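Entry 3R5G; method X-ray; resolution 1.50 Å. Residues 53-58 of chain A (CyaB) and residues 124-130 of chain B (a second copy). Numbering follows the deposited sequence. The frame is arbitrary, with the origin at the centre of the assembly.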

ATOM      1  N   THR A  53     -15.167  -3.320   8.115  1.00 11.36           N
ATOM      2  CA  THR A  53     -14.016  -3.559   8.943  1.00 12.20           C
ATOM      3  C   THR A  53     -12.870  -2.775   8.405  1.00 12.96           C
ATOM      4  O   THR A  53     -12.386  -2.975   7.276  1.00 12.91           O
ATOM      5  CB  THR A  53     -13.661  -5.099   8.889  1.00 12.23           C
ATOM      6  OG1 THR A  53     -14.798  -5.933   9.310  1.00 14.49           O
ATOM      7  CG2 THR A  53     -12.317  -5.400   9.664  1.00 13.66           C
ATOM      8  N   ILE A  54     -12.429  -1.815   9.173  1.00 13.31           N
ATOM      9  CA  ILE A  54     -11.324  -0.957   8.791  1.00 14.46           C
ATOM     10  C   ILE A  54     -10.045  -1.717   8.935  1.00 17.06           C
ATOM     11  O   ILE A  54      -9.695  -2.201  10.058  1.00 18.83           O
ATOM     12  CB  ILE A  54     -11.290   0.394   9.541  1.00 16.39           C
ATOM     13  CG1 ILE A  54     -12.628   1.060   9.367  1.00 17.49           C
ATOM     14  CG2 ILE A  54     -10.158   1.201   9.005  1.00 20.06           C
ATOM     15  CD1 ILE A  54     -12.861   2.215  10.378  1.00 25.49           C
ATOM     16  N   ASP A  55      -9.305  -1.803   7.842  1.00 18.06           N
ATOM     17  CA  ASP A  55      -8.111  -2.632   7.897  1.00 20.74           C
ATOM     18  C   ASP A  55      -6.954  -1.813   8.308  1.00 22.97           C
ATOM     19  O   ASP A  55      -6.275  -2.112   9.311  1.00 24.82           O
ATOM     20  CB  ASP A  55      -7.792  -3.302   6.576  1.00 20.73           C
ATOM     21  CG  ASP A  55      -6.578  -4.214   6.696  1.00 23.28           C
ATOM     22  OD1 ASP A  55      -5.505  -3.753   7.180  1.00 23.71           O
ATOM     23  OD2 ASP A  55      -6.705  -5.365   6.262  1.00 27.44           O
ATOM     24  N   LYS A  56      -6.686  -0.776   7.563  1.00 21.23           N
ATOM     25  CA  LYS A  56      -5.531   0.064   7.839  1.00 22.34           C
ATOM     26  C   LYS A  56      -5.648   1.291   6.977  1.00 21.44           C
ATOM     27  O   LYS A  56      -6.507   1.380   5.993  1.00 18.50           O
ATOM     28  CB  LYS A  56      -4.197  -0.631   7.520  1.00 22.40           C
ATOM     29  CG  LYS A  56      -4.061  -0.927   6.009  1.00 23.04           C
ATOM     30  CD  LYS A  56      -2.733  -1.545   5.613  1.00 27.62           C
ATOM     31  CE  LYS A  56      -2.365  -2.721   6.510  1.00 30.11           C
ATOM     32  NZ  LYS A  56      -3.034  -3.931   6.017  1.00 32.53           N
ATOM     33  N   PHE A  57      -4.864   2.261   7.395  1.00 19.37           N
ATOM     34  CA  PHE A  57      -4.593   3.408   6.615  1.00 19.10           C
ATOM     35  C   PHE A  57      -3.118   3.377   6.222  1.00 22.00           C
ATOM     36  O   PHE A  57      -2.194   2.974   7.021  1.00 22.95           O
ATOM     37  CB  PHE A  57      -4.874   4.720   7.356  1.00 19.21           C
ATOM     38  CG  PHE A  57      -6.204   4.779   8.030  1.00 21.05           C
ATOM     39  CD1 PHE A  57      -6.271   5.111   9.370  1.00 21.95           C
ATOM     40  CD2 PHE A  57      -7.384   4.481   7.367  1.00 21.73           C
ATOM     41  CE1 PHE A  57      -7.530   5.163  10.009  1.00 23.24           C
ATOM     42  CE2 PHE A  57      -8.613   4.560   7.954  1.00 21.38           C
ATOM     43  CZ  PHE A  57      -8.702   4.924   9.330  1.00 21.74           C
ATOM     44  N   VAL A  58      -2.860   3.778   4.989  1.00 20.21           N
ATOM     45  CA  VAL A  58      -1.494   3.952   4.504  1.00 20.10           C
ATOM     46  C   VAL A  58      -1.408   5.370   3.982  1.00 18.68           C
ATOM     47  O   VAL A  58      -1.817   5.644   2.846  1.00 19.09           O
ATOM     48  CB  VAL A  58      -1.116   2.939   3.447  1.00 20.55           C
ATOM     49  CG1 VAL A  58       0.352   3.138   3.043  1.00 25.47           C
ATOM     50  CG2 VAL A  58      -1.327   1.499   3.998  1.00 23.01           C
TER
ATOM     51  N   PHE B 124      -0.296   9.776  12.369  1.00 19.47           N
ATOM     52  CA  PHE B 124      -1.423   9.978  11.431  1.00 18.21           C
ATOM     53  C   PHE B 124      -2.454   8.927  11.638  1.00 18.64           C
ATOM     54  O   PHE B 124      -2.165   7.807  11.983  1.00 18.91           O
ATOM     55  CB  PHE B 124      -0.908   9.891   9.998  1.00 17.95           C
ATOM     56  CG  PHE B 124       0.126  10.898   9.682  1.00 17.05           C
ATOM     57  CD1 PHE B 124       1.391  10.494   9.305  1.00 20.11           C
ATOM     58  CD2 PHE B 124      -0.145  12.263   9.792  1.00 22.60           C
ATOM     59  CE1 PHE B 124       2.361  11.420   8.999  1.00 21.92           C
ATOM     60  CE2 PHE B 124       0.826  13.207   9.457  1.00 22.44           C
ATOM     61  CZ  PHE B 124       2.106  12.783   9.073  1.00 23.04           C
ATOM     62  N   GLY B 125      -3.755   9.283  11.491  1.00 17.92           N
ATOM     63  CA  GLY B 125      -4.795   8.360  11.619  1.00 17.56           C
ATOM     64  C   GLY B 125      -6.098   8.916  12.222  1.00 17.54           C
ATOM     65  O   GLY B 125      -6.256  10.141  12.303  1.00 23.19           O
ATOM     66  N   ALA B 126      -6.996   7.981  12.489  1.00 21.19           N
ATOM     67  CA  ALA B 126      -8.254   8.230  13.164  1.00 22.63           C
ATOM     68  C   ALA B 126      -8.042   8.024  14.667  1.00 26.80           C
ATOM     69  O   ALA B 126      -7.041   7.436  15.118  1.00 27.55           O
ATOM     70  CB  ALA B 126      -9.305   7.300  12.638  1.00 23.15           C
ATOM     71  N   ASP B 127      -8.998   8.493  15.466  1.00 30.51           N
ATOM     72  CA  ASP B 127      -8.780   8.583  16.944  1.00 32.46           C
ATOM     73  C   ASP B 127      -8.516   7.277  17.663  1.00 34.34           C
ATOM     74  O   ASP B 127      -7.664   7.248  18.552  1.00 34.30           O
ATOM     75  CB  ASP B 127      -9.945   9.350  17.594  1.00 35.38           C
ATOM     76  CG  ASP B 127     -10.052  10.805  17.104  1.00 36.87           C
ATOM     77  OD1 ASP B 127      -9.355  11.249  16.150  1.00 42.45           O
ATOM     78  OD2 ASP B 127     -10.862  11.537  17.699  1.00 46.46           O
ATOM     79  N   THR B 128      -9.184   6.189  17.267  1.00 34.64           N
ATOM     80  CA  THR B 128      -8.830   4.904  17.849  1.00 37.03           C
ATOM     81  C   THR B 128      -7.886   4.081  16.940  1.00 36.15           C
ATOM     82  O   THR B 128      -7.792   2.847  17.113  1.00 36.55           O
ATOM     83  CB  THR B 128     -10.079   4.054  18.100  1.00 37.06           C
ATOM     84  OG1 THR B 128     -10.424   3.390  16.878  1.00 41.77           O
ATOM     85  CG2 THR B 128     -11.295   4.914  18.572  1.00 39.24           C
ATOM     86  N   ARG B 129      -7.205   4.738  15.988  1.00 34.88           N
ATOM     87  CA  ARG B 129      -6.430   4.027  14.936  1.00 34.37           C
ATOM     88  C   ARG B 129      -5.338   4.952  14.382  1.00 33.44           C
ATOM     89  O   ARG B 129      -5.434   5.508  13.242  1.00 29.99           O
ATOM     90  CB  ARG B 129      -7.335   3.579  13.803  1.00 34.61           C
ATOM     91  CG  ARG B 129      -6.988   2.200  13.303  1.00 39.18           C
ATOM     92  CD  ARG B 129      -7.870   1.669  12.139  1.00 43.56           C
ATOM     93  NE  ARG B 129      -7.422   0.302  11.831  1.00 44.55           N
ATOM     94  CZ  ARG B 129      -8.124  -0.803  12.059  1.00 42.33           C
ATOM     95  NH1 ARG B 129      -9.368  -0.743  12.534  1.00 41.35           N
ATOM     96  NH2 ARG B 129      -7.596  -1.980  11.750  1.00 44.38           N
ATOM     97  N   MET B 130      -4.334   5.153  15.236  1.00 31.76           N
ATOM     98  CA  MET B 130      -3.279   6.104  15.005  1.00 33.15           C
ATOM     99  C   MET B 130      -1.924   5.371  14.791  1.00 33.05           C
ATOM    100  O   MET B 130      -1.616   4.374  15.471  1.00 32.78           O
ATOM    101  CB  MET B 130      -3.194   6.948  16.262  1.00 33.70           C
ATOM    102  CG  MET B 130      -2.819   8.342  16.000  1.00 36.88           C
ATOM    103  SD  MET B 130      -4.244   9.248  15.292  1.00 41.42           S
ATOM    104  CE  MET B 130      -3.267  10.724  15.113  1.00 36.31           C
TER
HETATM  105  O   HOH W   1      -4.451  -0.495  11.231  1.00 40.16           O

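Residues 53-58 of chain A form a strand, whereas chain B reverses through a type I turn from A126(B) to R129(B). The turn is closed by R129(B) N donating to A126(B) O at 2.8 Å, with a weak return bond from A126(B) N to R129(B) O at 3.0 Å. No backbone-to-backbone hydrogen bond joins the two stretches: the nearest CA atoms are 7.0 Å apart, between F57(A) and G125(B), so side chains must span the gap.

R129(B) makes the largest single contribution, 100 Å² of the 258 Å² buried, with CA-to-CB directed toward chain A and chi2 and chi3 both near 180°. Its NH2 donates to D55(A) O at 2.8 Å, but the N-H...O angle of 125° makes the bond weak. I54(A) O is nearer to NH2, at 2.7 Å, yet lies over one face of the guanidinium, where the angle is too poor for a hydrogen bond. Water 1 reinforces the link, donating to D55(A) O and accepting from R129(B) NE, each at 3.1 Å.

D55(A) OD1 forms a salt bridge with K56(A) NZ at 2.7 Å within the same strand, and OD2 is hydrogen-bonded elsewhere in the structure. F57(A) supplies the apolar contact: CE1 lies 3.8 Å from A126(B) CB, while R129(B) O approaches the ring edge, 3.9 Å from CE1.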